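Local coordinates for putative isomerase YbhH (Escherichia coli, PDB 6OTV), which is a putative isomerase of the PrpF family whose substrate and reaction have not been assigned, at residues V265-P270 and A278-I283. Sequence-based numbering, arbitrary orientation.
Sequences VRYFMP and AITGAI. With PO4 (phosphate ion), chain I.
Tyr267 reaches from the end of strand 263-267 to the first turn of helix 279-290, and is the only residue of 265-270 that touches 278-283. CE2 lies 3.7 Å from CB of Ala278. CE1 is also 3.7 Å from the CA of Gly281, which sits oblique to the ring. The backbone N of Ala278 stands over one face of the ring, offset toward the rim. Tyr267 CG is anti to the backbone N (chi1 -171°), which carries the ring out from the strand to the helix start. Gly281 has no side chain, so the ring packs directly against its CA. Lys250 and Val252 of strand 250-255 and Leu277 also touch the Tyr267 side chain.

Strand 263-267 pairs in parallel with strand 306-312, and helix 279-290 lies between them in sequence. This is consistent with the two-domain diaminopimelate epimerase-type fold, in which strands wrap around a central helix in each domain.

No hydrogen bond joins the two segments. The hydroxyls of Tyr267 and Thr280 are 4.2 Å apart from OH to OG1, too far for one.

The helix start also holds a phosphate, probably from the crystallisation liquor. Ala278 is the N-cap residue. Ile279 N gives a hydrogen bond of 3.0 Å to phosphate O4, with an N-H...O angle of 140°, and a weak one to O3. The helix dipole would probably favour an anion here. Gly94 N and Asn95 ND2, at the start of helix 94-106, bind the same ion. Two helix starts thus meet at the ion, probably in the active-site cleft between the domains.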
ATOM      1  N   VAL A 265      19.137  -4.049  24.484  1.00 27.51           N
ATOM      2  CA  VAL A 265      19.138  -5.250  23.660  1.00 29.77           C
ATOM      3  C   VAL A 265      20.557  -5.584  23.217  1.00 34.34           C
ATOM      4  O   VAL A 265      21.439  -4.724  23.147  1.00 29.74           O
ATOM      5  CB  VAL A 265      18.213  -5.119  22.424  1.00 40.19           C
ATOM      6  CG1 VAL A 265      16.788  -4.760  22.839  1.00 28.31           C
ATOM      7  CG2 VAL A 265      18.768  -4.104  21.436  1.00 29.06           C
ATOM      8  N   ARG A 266      20.762  -6.867  22.926  1.00 40.07           N
ATOM      9  CA  ARG A 266      21.960  -7.367  22.257  1.00 33.12           C
ATOM     10  C   ARG A 266      21.490  -8.176  21.058  1.00 34.55           C
ATOM     11  O   ARG A 266      20.881  -9.239  21.223  1.00 40.41           O
ATOM     12  CB  ARG A 266      22.820  -8.211  23.200  1.00 33.91           C
ATOM     13  CG  ARG A 266      23.521  -7.404  24.284  1.00 32.76           C
ATOM     14  CD  ARG A 266      24.463  -6.376  23.672  1.00 32.52           C
ATOM     15  NE  ARG A 266      25.149  -5.570  24.680  1.00 34.91           N
ATOM     16  CZ  ARG A 266      24.710  -4.399  25.136  1.00 37.04           C
ATOM     17  NH1 ARG A 266      23.572  -3.884  24.686  1.00 29.13           N
ATOM     18  NH2 ARG A 266      25.410  -3.738  26.050  1.00 33.05           N
ATOM     19  N   TYR A 267      21.770  -7.674  19.858  1.00 34.89           N
ATOM     20  CA  TYR A 267      21.187  -8.179  18.620  1.00 41.11           C
ATOM     21  C   TYR A 267      22.163  -9.140  17.948  1.00 45.91           C
ATOM     22  O   TYR A 267      23.262  -8.738  17.555  1.00 49.56           O
ATOM     23  CB  TYR A 267      20.845  -7.009  17.695  1.00 50.02           C
ATOM     24  CG  TYR A 267      20.033  -7.351  16.465  1.00 52.91           C
ATOM     25  CD1 TYR A 267      18.681  -7.652  16.561  1.00 56.04           C
ATOM     26  CD2 TYR A 267      20.611  -7.331  15.200  1.00 57.02           C
ATOM     27  CE1 TYR A 267      17.930  -7.950  15.435  1.00 60.37           C
ATOM     28  CE2 TYR A 267      19.868  -7.626  14.067  1.00 62.08           C
ATOM     29  CZ  TYR A 267      18.529  -7.935  14.191  1.00 64.44           C
ATOM     30  OH  TYR A 267      17.786  -8.229  13.068  1.00 64.12           O
ATOM     31  N   PHE A 268      21.761 -10.399  17.809  1.00 38.57           N
ATOM     32  CA  PHE A 268      22.610 -11.415  17.200  1.00 47.67           C
ATOM     33  C   PHE A 268      22.195 -11.661  15.753  1.00 52.20           C
ATOM     34  O   PHE A 268      21.003 -11.711  15.436  1.00 51.37           O
ATOM     35  CB  PHE A 268      22.567 -12.711  18.012  1.00 50.04           C
ATOM     36  CG  PHE A 268      23.355 -12.637  19.290  1.00 57.11           C
ATOM     37  CD1 PHE A 268      24.682 -13.039  19.324  1.00 56.77           C
ATOM     38  CD2 PHE A 268      22.781 -12.141  20.452  1.00 51.81           C
ATOM     39  CE1 PHE A 268      25.416 -12.963  20.496  1.00 57.60           C
ATOM     40  CE2 PHE A 268      23.511 -12.064  21.626  1.00 48.36           C
ATOM     41  CZ  PHE A 268      24.829 -12.475  21.648  1.00 48.91           C
ATOM     42  N   MET A 269      23.194 -11.832  14.876  1.00 57.33           N
ATOM     43  CA  MET A 269      22.961 -11.735  13.436  1.00 63.09           C
ATOM     44  C   MET A 269      23.175 -13.009  12.620  1.00 72.99           C
ATOM     45  O   MET A 269      23.663 -12.913  11.486  1.00 82.92           O
ATOM     46  CB  MET A 269      23.870 -10.650  12.853  1.00 62.18           C
ATOM     47  CG  MET A 269      23.893  -9.347  13.628  1.00 67.59           C
ATOM     48  SD  MET A 269      25.205  -8.246  13.052  1.00 75.23           S
ATOM     49  CE  MET A 269      26.664  -9.177  13.506  1.00 65.00           C
ATOM     50  N   PRO A 270      22.822 -14.213  13.106  1.00 71.50           N
ATOM     51  CA  PRO A 270      22.319 -14.717  14.387  1.00 67.09           C
ATOM     52  C   PRO A 270      23.428 -15.248  15.288  1.00 66.77           C
ATOM     53  O   PRO A 270      23.174 -15.588  16.442  1.00 72.72           O
ATOM     54  CB  PRO A 270      21.372 -15.852  13.970  1.00 66.42           C
ATOM     55  CG  PRO A 270      21.448 -15.935  12.461  1.00 68.63           C
ATOM     56  CD  PRO A 270      22.711 -15.254  12.076  1.00 70.38           C
ATOM     57  N   ALA A 278      19.840  -3.364  14.231  1.00 35.24           N
ATOM     58  CA  ALA A 278      19.161  -3.210  12.952  1.00 34.41           C
ATOM     59  C   ALA A 278      17.803  -2.544  13.143  1.00 38.65           C
ATOM     60  O   ALA A 278      17.108  -2.783  14.136  1.00 33.87           O
ATOM     61  CB  ALA A 278      18.986  -4.567  12.271  1.00 32.52           C
ATOM     62  N   ILE A 279      17.430  -1.696  12.180  1.00 30.10           N
ATOM     63  CA  ILE A 279      16.140  -1.013  12.241  1.00 31.45           C
ATOM     64  C   ILE A 279      15.002  -2.025  12.301  1.00 36.84           C
ATOM     65  O   ILE A 279      14.055  -1.871  13.084  1.00 35.60           O
ATOM     66  CB  ILE A 279      15.985  -0.057  11.043  1.00 41.34           C
ATOM     67  CG1 ILE A 279      17.089   1.005  11.058  1.00 36.37           C
ATOM     68  CG2 ILE A 279      14.601   0.587  11.044  1.00 29.05           C
ATOM     69  CD1 ILE A 279      17.092   1.860  12.300  1.00 37.62           C
ATOM     70  N   THR A 280      15.077  -3.077  11.481  1.00 36.71           N
ATOM     71  CA  THR A 280      14.042  -4.105  11.508  1.00 40.95           C
ATOM     72  C   THR A 280      13.980  -4.784  12.868  1.00 37.16           C
ATOM     73  O   THR A 280      12.889  -5.047  13.389  1.00 37.60           O
ATOM     74  CB  THR A 280      14.286  -5.135  10.406  1.00 42.99           C
ATOM     75  OG1 THR A 280      15.576  -5.732  10.581  1.00 53.20           O
ATOM     76  CG2 THR A 280      14.220  -4.474   9.039  1.00 39.63           C
ATOM     77  N   GLY A 281      15.139  -5.069  13.464  1.00 39.56           N
ATOM     78  CA  GLY A 281      15.144  -5.597  14.818  1.00 29.53           C
ATOM     79  C   GLY A 281      14.520  -4.636  15.811  1.00 30.43           C
ATOM     80  O   GLY A 281      13.814  -5.051  16.734  1.00 30.07           O
ATOM     81  N   ALA A 282      14.762  -3.335  15.628  1.00 28.28           N
ATOM     82  CA  ALA A 282      14.167  -2.343  16.515  1.00 31.89           C
ATOM     83  C   ALA A 282      12.648  -2.343  16.399  1.00 32.09           C
ATOM     84  O   ALA A 282      11.943  -2.138  17.394  1.00 30.53           O
ATOM     85  CB  ALA A 282      14.739  -0.957  16.214  1.00 26.45           C
ATOM     86  N   ILE A 283      12.124  -2.578  15.194  1.00 31.47           N
ATOM     87  CA  ILE A 283      10.676  -2.663  15.018  1.00 28.68           C
ATOM     88  C   ILE A 283      10.118  -3.827  15.826  1.00 32.10           C
ATOM     89  O   ILE A 283       9.119  -3.691  16.543  1.00 32.52           O
ATOM     90  CB  ILE A 283      10.317  -2.796  13.527  1.00 42.40           C
ATOM     91  CG1 ILE A 283      10.933  -1.658  12.708  1.00 44.89           C
ATOM     92  CG2 ILE A 283       8.805  -2.846  13.346  1.00 39.06           C
ATOM     93  CD1 ILE A 283      10.614  -0.282  13.227  1.00 44.89           C
TER
HETATM   94  P   PO4 I 407      20.247  -1.462   9.615  1.00 65.37           P
HETATM   95  O1  PO4 I 407      21.157  -2.667   9.702  1.00 63.79           O
HETATM   96  O2  PO4 I 407      20.861  -0.424   8.707  1.00 61.00           O
HETATM   97  O3  PO4 I 407      18.895  -1.884   9.082  1.00 59.67           O
HETATM   98  O4  PO4 I 407      20.078  -0.857  10.988  1.00 75.25           O